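Long-range contacts in beta-N-acetylhexosaminidase (Thermotoga neapolitana, PDB 5BZA), which probably hydrolyses terminal non-reducing N-acetyl-D-hexosamine residues from N-acetyl-beta-D-hexosaminides, as a member of glycoside hydrolase family 3: residues 242-247 against 271-276; 220-225 against 263-268; 6-11 against 304-309. All coordinates share one frame; numbering follows the deposited sequence.

Contact 1: residues 242-247 against 271-276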
loop_
_atom_site.group_PDB
_atom_site.type_symbol
_atom_site.label_atom_id
_atom_site.label_comp_id
_atom_site.label_asym_id
_atom_site.label_seq_id
_atom_site.Cartn_x
_atom_site.Cartn_y
_atom_site.Cartn_z
ATOM N N VAL B 242 -22.986 -5.928 -17.870
ATOM C CA VAL B 242 -22.813 -4.620 -18.496
ATOM C C VAL B 242 -23.207 -3.504 -17.546
ATOM O O VAL B 242 -24.334 -3.475 -17.040
ATOM C CB VAL B 242 -23.692 -4.465 -19.811
ATOM C CG1 VAL B 242 -23.732 -2.973 -20.316
ATOM C CG2 VAL B 242 -23.232 -5.407 -20.881
ATOM N N LEU B 243 -22.302 -2.551 -17.361
ATOM C CA LEU B 243 -22.514 -1.396 -16.488
ATOM C C LEU B 243 -22.532 -0.097 -17.223
ATOM O O LEU B 243 -21.756 0.089 -18.143
ATOM C CB LEU B 243 -21.391 -1.259 -15.433
ATOM C CG LEU B 243 -21.324 -1.961 -14.100
ATOM C CD1 LEU B 243 -21.443 -3.452 -14.277
ATOM C CD2 LEU B 243 -19.950 -1.615 -13.571
ATOM N N SER B 244 -23.340 0.848 -16.759
ATOM C CA SER B 244 -23.186 2.203 -17.252
ATOM C C SER B 244 -21.904 2.822 -16.727
ATOM O O SER B 244 -21.383 2.437 -15.651
ATOM C CB SER B 244 -24.396 3.051 -16.850
ATOM O OG SER B 244 -24.368 3.461 -15.489
ATOM N N ASP B 245 -21.387 3.813 -17.440
ATOM C CA ASP B 245 -20.504 4.759 -16.752
ATOM C C ASP B 245 -21.437 5.529 -15.788
ATOM O O ASP B 245 -22.650 5.336 -15.835
ATOM C CB ASP B 245 -19.764 5.693 -17.715
ATOM C CG ASP B 245 -18.465 6.216 -17.120
ATOM O OD1 ASP B 245 -18.285 6.045 -15.888
ATOM O OD2 ASP B 245 -17.637 6.830 -17.848
ATOM N N ALA B 246 -20.913 6.378 -14.909
ATOM C CA ALA B 246 -21.774 6.980 -13.855
ATOM C C ALA B 246 -22.880 7.843 -14.460
ATOM O O ALA B 246 -22.609 8.786 -15.196
ATOM C CB ALA B 246 -20.947 7.801 -12.879
ATOM N N MET B 247 -24.133 7.526 -14.133
ATOM C CA MET B 247 -25.287 8.172 -14.805
ATOM C C MET B 247 -25.412 9.657 -14.531
ATOM O O MET B 247 -26.019 10.374 -15.314
ATOM C CB MET B 247 -26.594 7.495 -14.384
ATOM C CG MET B 247 -26.835 6.163 -15.014
ATOM S SD MET B 247 -27.001 6.218 -16.821
ATOM C CE MET B 247 -27.511 4.518 -17.075
ATOM N N ASN B 271 -27.165 -4.027 -17.513
ATOM C CA ASN B 271 -27.463 -4.747 -16.290
ATOM C C ASN B 271 -27.327 -3.904 -15.020
ATOM O O ASN B 271 -28.205 -3.914 -14.169
ATOM C CB ASN B 271 -26.555 -5.954 -16.140
ATOM C CG ASN B 271 -26.638 -6.896 -17.298
ATOM O OD1 ASN B 271 -25.594 -7.337 -17.808
ATOM N ND2 ASN B 271 -27.865 -7.263 -17.698
ATOM N N MET B 272 -26.205 -3.216 -14.846
ATOM C CA MET B 272 -26.047 -2.456 -13.622
ATOM C C MET B 272 -25.873 -0.998 -13.886
ATOM O O MET B 272 -24.979 -0.590 -14.626
ATOM C CB MET B 272 -24.848 -2.943 -12.792
ATOM C CG MET B 272 -25.018 -4.312 -12.206
ATOM S SD MET B 272 -23.753 -4.772 -10.985
ATOM C CE MET B 272 -24.439 -4.013 -9.509
ATOM N N ILE B 273 -26.689 -0.209 -13.204
ATOM C CA ILE B 273 -26.565 1.240 -13.263
ATOM C C ILE B 273 -25.525 1.760 -12.259
ATOM O O ILE B 273 -25.676 1.547 -11.066
ATOM C CB ILE B 273 -27.914 1.874 -13.016
ATOM C CG1 ILE B 273 -28.821 1.451 -14.182
ATOM C CG2 ILE B 273 -27.745 3.366 -12.880
ATOM C CD1 ILE B 273 -30.290 1.741 -14.017
ATOM N N LEU B 274 -24.468 2.414 -12.757
ATOM C CA LEU B 274 -23.439 2.977 -11.897
ATOM C C LEU B 274 -23.807 4.420 -11.492
ATOM O O LEU B 274 -24.090 5.262 -12.353
ATOM C CB LEU B 274 -22.076 2.917 -12.598
ATOM C CG LEU B 274 -20.862 3.478 -11.845
ATOM C CD1 LEU B 274 -20.454 2.511 -10.697
ATOM C CD2 LEU B 274 -19.661 3.765 -12.714
ATOM N N LEU B 275 -23.931 4.664 -10.181
ATOM C CA LEU B 275 -24.086 6.018 -9.607
ATOM C C LEU B 275 -22.818 6.478 -8.966
ATOM O O LEU B 275 -22.250 5.724 -8.191
ATOM C CB LEU B 275 -25.175 6.054 -8.557
ATOM C CG LEU B 275 -26.491 5.535 -9.098
ATOM C CD1 LEU B 275 -27.510 5.495 -7.995
ATOM C CD2 LEU B 275 -26.925 6.460 -10.289
ATOM N N ASP B 276 -22.396 7.710 -9.195
ATOM C CA ASP B 276 -21.135 8.126 -8.607
ATOM C C ASP B 276 -21.360 8.685 -7.202
ATOM O O ASP B 276 -20.417 9.162 -6.575
ATOM C CB ASP B 276 -20.374 9.130 -9.505
ATOM C CG ASP B 276 -21.072 10.450 -9.625
ATOM O OD1 ASP B 276 -22.225 10.552 -9.180
ATOM O OD2 ASP B 276 -20.482 11.391 -10.210
#
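Two first torsions set the polar part of this contact: Ser244 holds OG in the crowded position between its backbone N and carbonyl carbon (chi1 77°), and Asn271 keeps CG beside its own backbone N (chi1 -57°), which brings OD1 to the neighbouring strand. Strands 241-243 and 273-275 are the two ends of a parallel eight-stranded sheet, and the single bridge between Leu243 and Met272 closes it into the TIM barrel of the family 3 N-terminal domain. Val242 O is gripped by two amides, Met272 N and Asn271 N, each at 2.9 Å. In return Asn271 OD1 receives Val242 N at 3.0 Å, on a lone pair in the plane of its carbonyl, and the same oxygen also bonds Arg233. Further along, Ser244 N meets Met272 O at 3.1 Å, nearly along the C=O axis. Next a side chain does the work of a backbone carbonyl: Ser244 OG accepts from Leu274 N at 2.9 Å. It also donates to Asp245 O at 2.6 Å, from above that carbonyl plane. An alanine here would remove both OG bonds and would probably loosen the turn that carries Asp245, which binds a cadmium ion together with His161. Leu274, its CG anti to the backbone N, points at this turn and lays CD2 3.6 Å from Ala246 N. Past it, Met247 crosses Ile273 at about a right angle, CG against CG2. The pairing finishes with Met247 N on Leu274 O, a 2.9 Å bond whose N-H...O angle is 160°.

Contact 2: residues 220-225 against 263-268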
loop_
_atom_site.group_PDB
_atom_site.type_symbol
_atom_site.label_atom_id
_atom_site.label_comp_id
_atom_site.label_asym_id
_atom_site.label_seq_id
_atom_site.Cartn_x
_atom_site.Cartn_y
_atom_site.Cartn_z
ATOM N N PRO B 220 -26.331 8.117 -26.792
ATOM C CA PRO B 220 -25.057 7.754 -26.162
ATOM C C PRO B 220 -24.992 6.250 -26.046
ATOM O O PRO B 220 -26.023 5.596 -25.810
ATOM C CB PRO B 220 -25.141 8.404 -24.772
ATOM C CG PRO B 220 -26.148 9.483 -24.915
ATOM C CD PRO B 220 -27.134 9.025 -25.950
ATOM N N ALA B 221 -23.814 5.689 -26.227
ATOM C CA ALA B 221 -23.717 4.235 -26.188
ATOM C C ALA B 221 -24.393 3.624 -24.934
ATOM O O ALA B 221 -24.994 2.537 -25.003
ATOM C CB ALA B 221 -22.252 3.807 -26.280
ATOM N N THR B 222 -24.283 4.311 -23.792
ATOM C CA THR B 222 -24.900 3.849 -22.544
ATOM C C THR B 222 -26.393 3.618 -22.682
ATOM O O THR B 222 -26.960 2.699 -22.109
ATOM C CB THR B 222 -24.613 4.846 -21.403
ATOM O OG1 THR B 222 -23.187 4.990 -21.262
ATOM C CG2 THR B 222 -25.231 4.378 -20.059
ATOM N N LEU B 223 -27.027 4.459 -23.469
ATOM C CA LEU B 223 -28.478 4.418 -23.662
ATOM C C LEU B 223 -28.907 3.890 -25.029
ATOM O O LEU B 223 -30.052 4.067 -25.420
ATOM C CB LEU B 223 -29.072 5.820 -23.470
ATOM C CG LEU B 223 -28.633 6.450 -22.149
ATOM C CD1 LEU B 223 -29.265 7.825 -22.007
ATOM C CD2 LEU B 223 -28.971 5.535 -20.990
ATOM N N SER B 224 -27.978 3.265 -25.753
ATOM C CA SER B 224 -28.229 2.870 -27.133
ATOM C C SER B 224 -28.489 1.376 -27.289
ATOM O O SER B 224 -27.565 0.561 -27.176
ATOM C CB SER B 224 -27.049 3.277 -28.016
ATOM O OG SER B 224 -27.109 2.608 -29.269
ATOM N N LYS B 225 -29.741 1.032 -27.583
ATOM C CA LYS B 225 -30.136 -0.356 -27.822
ATOM C C LYS B 225 -29.406 -0.939 -29.032
ATOM O O LYS B 225 -29.107 -2.134 -29.099
ATOM C CB LYS B 225 -31.646 -0.458 -28.054
ATOM C CG LYS B 225 -32.119 -1.892 -28.279
ATOM C CD LYS B 225 -33.636 -1.978 -28.426
ATOM C CE LYS B 225 -34.395 -1.394 -27.226
ATOM N NZ LYS B 225 -35.863 -1.743 -27.295
ATOM N N ARG B 263 -34.547 3.981 -18.040
ATOM C CA ARG B 263 -35.347 3.268 -19.048
ATOM C C ARG B 263 -34.479 2.853 -20.217
ATOM O O ARG B 263 -34.451 1.693 -20.604
ATOM C CB ARG B 263 -36.496 4.125 -19.615
ATOM C CG ARG B 263 -37.503 3.284 -20.455
ATOM C CD ARG B 263 -38.497 4.111 -21.318
ATOM N NE ARG B 263 -38.778 5.425 -20.745
ATOM C CZ ARG B 263 -38.259 6.567 -21.202
ATOM N NH1 ARG B 263 -37.456 6.581 -22.284
ATOM N NH2 ARG B 263 -38.564 7.707 -20.585
ATOM N N PHE B 264 -33.791 3.827 -20.798
ATOM C CA PHE B 264 -33.006 3.550 -21.989
ATOM C C PHE B 264 -31.929 2.501 -21.655
ATOM O O PHE B 264 -31.788 1.514 -22.375
ATOM C CB PHE B 264 -32.360 4.818 -22.546
ATOM C CG PHE B 264 -33.290 5.684 -23.379
ATOM C CD1 PHE B 264 -34.204 5.109 -24.243
ATOM C CD2 PHE B 264 -33.237 7.086 -23.284
ATOM C CE1 PHE B 264 -35.048 5.910 -25.022
ATOM C CE2 PHE B 264 -34.076 7.894 -24.033
ATOM C CZ PHE B 264 -34.986 7.307 -24.927
ATOM N N PHE B 265 -31.184 2.707 -20.566
ATOM C CA PHE B 265 -30.094 1.787 -20.265
ATOM C C PHE B 265 -30.599 0.352 -20.094
ATOM O O PHE B 265 -30.044 -0.583 -20.678
ATOM C CB PHE B 265 -29.347 2.243 -19.014
ATOM C CG PHE B 265 -28.308 1.269 -18.535
ATOM C CD1 PHE B 265 -27.066 1.187 -19.151
ATOM C CD2 PHE B 265 -28.584 0.416 -17.469
ATOM C CE1 PHE B 265 -26.107 0.278 -18.684
ATOM C CE2 PHE B 265 -27.620 -0.489 -17.002
ATOM C CZ PHE B 265 -26.387 -0.553 -17.606
ATOM N N ILE B 266 -31.650 0.159 -19.315
ATOM C CA ILE B 266 -32.074 -1.217 -19.062
ATOM C C ILE B 266 -32.738 -1.840 -20.295
ATOM O O ILE B 266 -32.466 -2.996 -20.665
ATOM C CB ILE B 266 -33.001 -1.282 -17.842
ATOM C CG1 ILE B 266 -32.197 -0.925 -16.581
ATOM C CG2 ILE B 266 -33.549 -2.696 -17.659
ATOM C CD1 ILE B 266 -31.047 -1.895 -16.286
ATOM N N GLU B 267 -33.576 -1.052 -20.957
ATOM C CA GLU B 267 -34.205 -1.505 -22.190
ATOM C C GLU B 267 -33.144 -1.777 -23.267
ATOM O O GLU B 267 -33.402 -2.547 -24.204
ATOM C CB GLU B 267 -35.250 -0.495 -22.651
ATOM C CG GLU B 267 -36.541 -0.620 -21.848
ATOM C CD GLU B 267 -37.216 -1.984 -22.051
ATOM O OE1 GLU B 267 -37.416 -2.383 -23.220
ATOM O OE2 GLU B 267 -37.530 -2.669 -21.054
ATOM N N ALA B 268 -31.996 -1.089 -23.166
ATOM C CA ALA B 268 -30.873 -1.242 -24.098
ATOM C C ALA B 268 -30.109 -2.539 -23.906
ATOM O O ALA B 268 -29.337 -2.953 -24.773
ATOM C CB ALA B 268 -29.930 -0.067 -24.016
HETATM O O HOH W 1 -37.468 -0.511 -25.219
#
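No direct hydrogen bond joins residues 220-225 to helix residues 263-268; the contact has a close-packed side made by Thr222, Leu223 and Ala268 and a looser, water-mediated side at Lys225. On the packed side, Phe265 has CG anti to its backbone N (chi1 173°), which sets the ring beside Thr222. Thr222 O meets the edge of that ring near its plane, 3.3 Å from Phe265 CD1. The methyl of the same threonine reinforces the approach, with Thr222 CG2 3.8 Å from Phe265 CD1. Leu223 packs on both side chain and backbone of the helix: its CB lies 3.6 Å from Phe264 CB, where the two side chains cross at about a right angle, and its CD2 lies 3.6 Å from Phe265 N. One turn further along the helix, the methyl of Ala268 sits against the start of helix 225-235, Ala268 CB being 3.7 Å from Lys225 N.

The exposed side belongs to Lys225. Its chain runs extended and then bends at chi3 (-57°), so that CE passes 3.4 Å from Glu267 O. NZ stays beyond salt-bridge range of Glu267 OE1, and one water spans the gap, accepting from Lys225 NZ at 2.9 Å and donating to Glu267 OE1 at 2.7 Å. OE1 is placed with less certainty, and it also forms a salt bridge with Lys301.

Within the barrel domain, residues 220-224 end the loop from strand 205-208 to helix 225-235, and Lys225 opens the helix. Ser224 is the N-cap of that helix, its OG bonded to Leu227 N and to Asp217. Thr222 OG1 ties the loop back to the strand through Thr208 and to His210, while Leu223 also touches Ile252 of helix 250-253.

Contact 3: residues 6-11 against 304-309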
loop_
_atom_site.group_PDB
_atom_site.type_symbol
_atom_site.label_atom_id
_atom_site.label_comp_id
_atom_site.label_asym_id
_atom_site.label_seq_id
_atom_site.Cartn_x
_atom_site.Cartn_y
_atom_site.Cartn_z
ATOM N N GLY B 6 -31.974 -3.795 -5.998
ATOM C CA GLY B 6 -30.719 -3.205 -5.609
ATOM C C GLY B 6 -29.605 -3.864 -6.375
ATOM O O GLY B 6 -28.546 -3.285 -6.576
ATOM N N LYS B 7 -29.848 -5.079 -6.844
ATOM C CA LYS B 7 -28.835 -5.737 -7.658
ATOM C C LYS B 7 -28.568 -4.987 -8.966
ATOM O O LYS B 7 -27.527 -5.153 -9.586
ATOM C CB LYS B 7 -29.231 -7.189 -7.896
ATOM C CG LYS B 7 -29.142 -7.945 -6.564
ATOM C CD LYS B 7 -29.350 -9.433 -6.640
ATOM C CE LYS B 7 -29.221 -10.004 -5.232
ATOM N NZ LYS B 7 -29.442 -11.472 -5.162
ATOM N N LEU B 8 -29.471 -4.107 -9.355
ATOM C CA LEU B 8 -29.245 -3.391 -10.596
ATOM C C LEU B 8 -28.509 -2.075 -10.351
ATOM O O LEU B 8 -28.462 -1.214 -11.234
ATOM C CB LEU B 8 -30.575 -3.122 -11.326
ATOM C CG LEU B 8 -31.025 -4.200 -12.325
ATOM C CD1 LEU B 8 -31.149 -5.537 -11.634
ATOM C CD2 LEU B 8 -32.328 -3.830 -13.074
ATOM N N PHE B 9 -27.903 -1.930 -9.175
ATOM C CA PHE B 9 -27.193 -0.687 -8.867
ATOM C C PHE B 9 -25.791 -0.895 -8.340
ATOM O O PHE B 9 -25.545 -1.795 -7.534
ATOM C CB PHE B 9 -27.984 0.149 -7.869
ATOM C CG PHE B 9 -29.248 0.686 -8.462
ATOM C CD1 PHE B 9 -29.205 1.781 -9.316
ATOM C CD2 PHE B 9 -30.475 0.081 -8.194
ATOM C CE1 PHE B 9 -30.353 2.258 -9.878
ATOM C CE2 PHE B 9 -31.640 0.570 -8.753
ATOM C CZ PHE B 9 -31.581 1.653 -9.595
ATOM N N PHE B 10 -24.903 -0.019 -8.801
ATOM C CA PHE B 10 -23.515 0.003 -8.428
ATOM C C PHE B 10 -23.269 1.411 -7.913
ATOM O O PHE B 10 -23.384 2.359 -8.688
ATOM C CB PHE B 10 -22.597 -0.299 -9.625
ATOM C CG PHE B 10 -21.345 -1.067 -9.238
ATOM C CD1 PHE B 10 -20.423 -0.512 -8.325
ATOM C CD2 PHE B 10 -21.073 -2.320 -9.801
ATOM C CE1 PHE B 10 -19.252 -1.202 -7.968
ATOM C CE2 PHE B 10 -19.900 -3.028 -9.433
ATOM C CZ PHE B 10 -18.991 -2.461 -8.511
ATOM N N CYS B 11 -22.953 1.573 -6.625
ATOM C CA CYS B 11 -22.848 2.940 -6.048
ATOM C C CYS B 11 -21.463 3.362 -5.575
ATOM O O CYS B 11 -20.788 2.622 -4.867
ATOM C CB CYS B 11 -23.798 3.130 -4.843
ATOM S SG CYS B 11 -25.574 2.740 -5.100
ATOM N N ARG B 304 -33.294 -11.023 -16.163
ATOM C CA ARG B 304 -32.059 -11.541 -16.762
ATOM C C ARG B 304 -30.876 -10.841 -16.132
ATOM O O ARG B 304 -29.849 -11.455 -15.849
ATOM C CB ARG B 304 -32.046 -11.351 -18.296
ATOM C CG ARG B 304 -33.007 -12.298 -19.039
ATOM C CD ARG B 304 -32.754 -12.422 -20.548
ATOM N NE ARG B 304 -33.037 -11.207 -21.320
ATOM C CZ ARG B 304 -34.245 -10.873 -21.795
ATOM N NH1 ARG B 304 -35.311 -11.640 -21.541
ATOM N NH2 ARG B 304 -34.403 -9.747 -22.499
ATOM N N SER B 305 -31.042 -9.537 -15.933
ATOM C CA SER B 305 -30.060 -8.712 -15.258
ATOM C C SER B 305 -29.742 -9.221 -13.843
ATOM O O SER B 305 -28.576 -9.442 -13.502
ATOM C CB SER B 305 -30.571 -7.277 -15.217
ATOM O OG SER B 305 -30.490 -6.694 -16.515
ATOM N N ILE B 306 -30.779 -9.408 -13.030
ATOM C CA ILE B 306 -30.619 -9.947 -11.691
ATOM C C ILE B 306 -29.899 -11.295 -11.731
ATOM O O ILE B 306 -29.025 -11.578 -10.887
ATOM C CB ILE B 306 -31.962 -10.060 -10.972
ATOM C CG1 ILE B 306 -32.451 -8.659 -10.609
ATOM C CG2 ILE B 306 -31.834 -10.918 -9.733
ATOM C CD1 ILE B 306 -33.762 -8.625 -9.859
ATOM N N LYS B 307 -30.244 -12.122 -12.721
ATOM C CA LYS B 307 -29.592 -13.428 -12.858
ATOM C C LYS B 307 -28.079 -13.264 -13.090
ATOM O O LYS B 307 -27.244 -13.937 -12.443
ATOM C CB LYS B 307 -30.210 -14.212 -14.022
ATOM C CG LYS B 307 -29.629 -15.609 -14.221
ATOM C CD LYS B 307 -30.496 -16.447 -15.151
ATOM C CE LYS B 307 -29.704 -17.619 -15.744
ATOM N NZ LYS B 307 -28.642 -18.119 -14.798
ATOM N N ILE B 308 -27.733 -12.337 -13.987
ATOM C CA ILE B 308 -26.336 -12.068 -14.288
ATOM C C ILE B 308 -25.572 -11.579 -13.032
ATOM O O ILE B 308 -24.500 -12.110 -12.695
ATOM C CB ILE B 308 -26.213 -11.047 -15.437
ATOM C CG1 ILE B 308 -26.739 -11.650 -16.734
ATOM C CG2 ILE B 308 -24.782 -10.628 -15.644
ATOM C CD1 ILE B 308 -26.648 -10.724 -17.913
ATOM N N VAL B 309 -26.133 -10.590 -12.335
ATOM C CA VAL B 309 -25.473 -10.089 -11.149
ATOM C C VAL B 309 -25.260 -11.193 -10.120
ATOM O O VAL B 309 -24.181 -11.303 -9.531
ATOM C CB VAL B 309 -26.247 -8.940 -10.507
ATOM C CG1 VAL B 309 -25.665 -8.626 -9.114
ATOM C CG2 VAL B 309 -26.200 -7.733 -11.396
#
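Residues 6-11 lead from a 3-10 turn into strand 9-13, the first strand of the TIM barrel, and the turn packs on helix 299-314 across 292 intervening residues. The helix lies by the N-terminal ends of the strands, as Val309 also touches Leu241 and Met272. Each side has its own scaffold: Phe9 N bonds Gly6 O at 3.0 Å within the turn, and Val309 N bonds Ser305 O at 2.9 Å within the helix. No hydrogen bond passes between the two segments, so between these residues the join is packing, mostly apolar.

The closest side-chain meeting belongs to Leu8. Its first torsion is -91°, well away from the staggered -60°, and this leaves CD1 against the helix, 3.5 Å from Ile306 CG1. The two chains cross at about a right angle, a tip meeting the flank of the isoleucine. The same methyl also reaches Ser305, with Leu8 CD1 4.0 Å from Ser305 CB. The side chain of Lys7 meets the helix segment through its aliphatic part, CD lying 4.2 Å from Ile306 CG2. Val309, with CG1 anti to its backbone N (chi1 169°), adds to this apolar group by placing CG1 4.0 Å from Lys7 CB.

Polar groups find their partners outside this pairing. Lys7 NZ ends in a salt bridge with Asp310 of the same helix, one residue beyond Val309. Ser305 OG bonds Asn271 ND2 and Lys301 O, so a buried hydroxyl at this interface is satisfied.

The third kind of approach sets a methyl against a backbone carbonyl. The other branch of Val309 presses on the turn itself, placing CG2 3.4 Å from Lys7 O.

How the contacts relate
Contacts 1 and 3, with centres about 10 Å apart, meet at adjacent strands, 273-275 and 9-13: Ile273 N lies 2.8 Å from Leu8 O and Leu275 N 2.8 Å from Phe10 O, both probable hydrogen bonds. Contact 2 packs outside contact 1, centres about 11 Å apart, through the Phe265 ring, whose CE1 is 3.4 Å from Ser244 N. Contacts 2 and 3 are about 15 Å apart between centres and meet only lightly, Ile266 CD1 to Leu8 CD2 at 4.0 Å. Contact 1 holds part of the metal site: the Asp245 side chain is about 3 Å from a cadmium ion, and the Thr222 side chain of contact 2 is about 5 Å from that of Asp245.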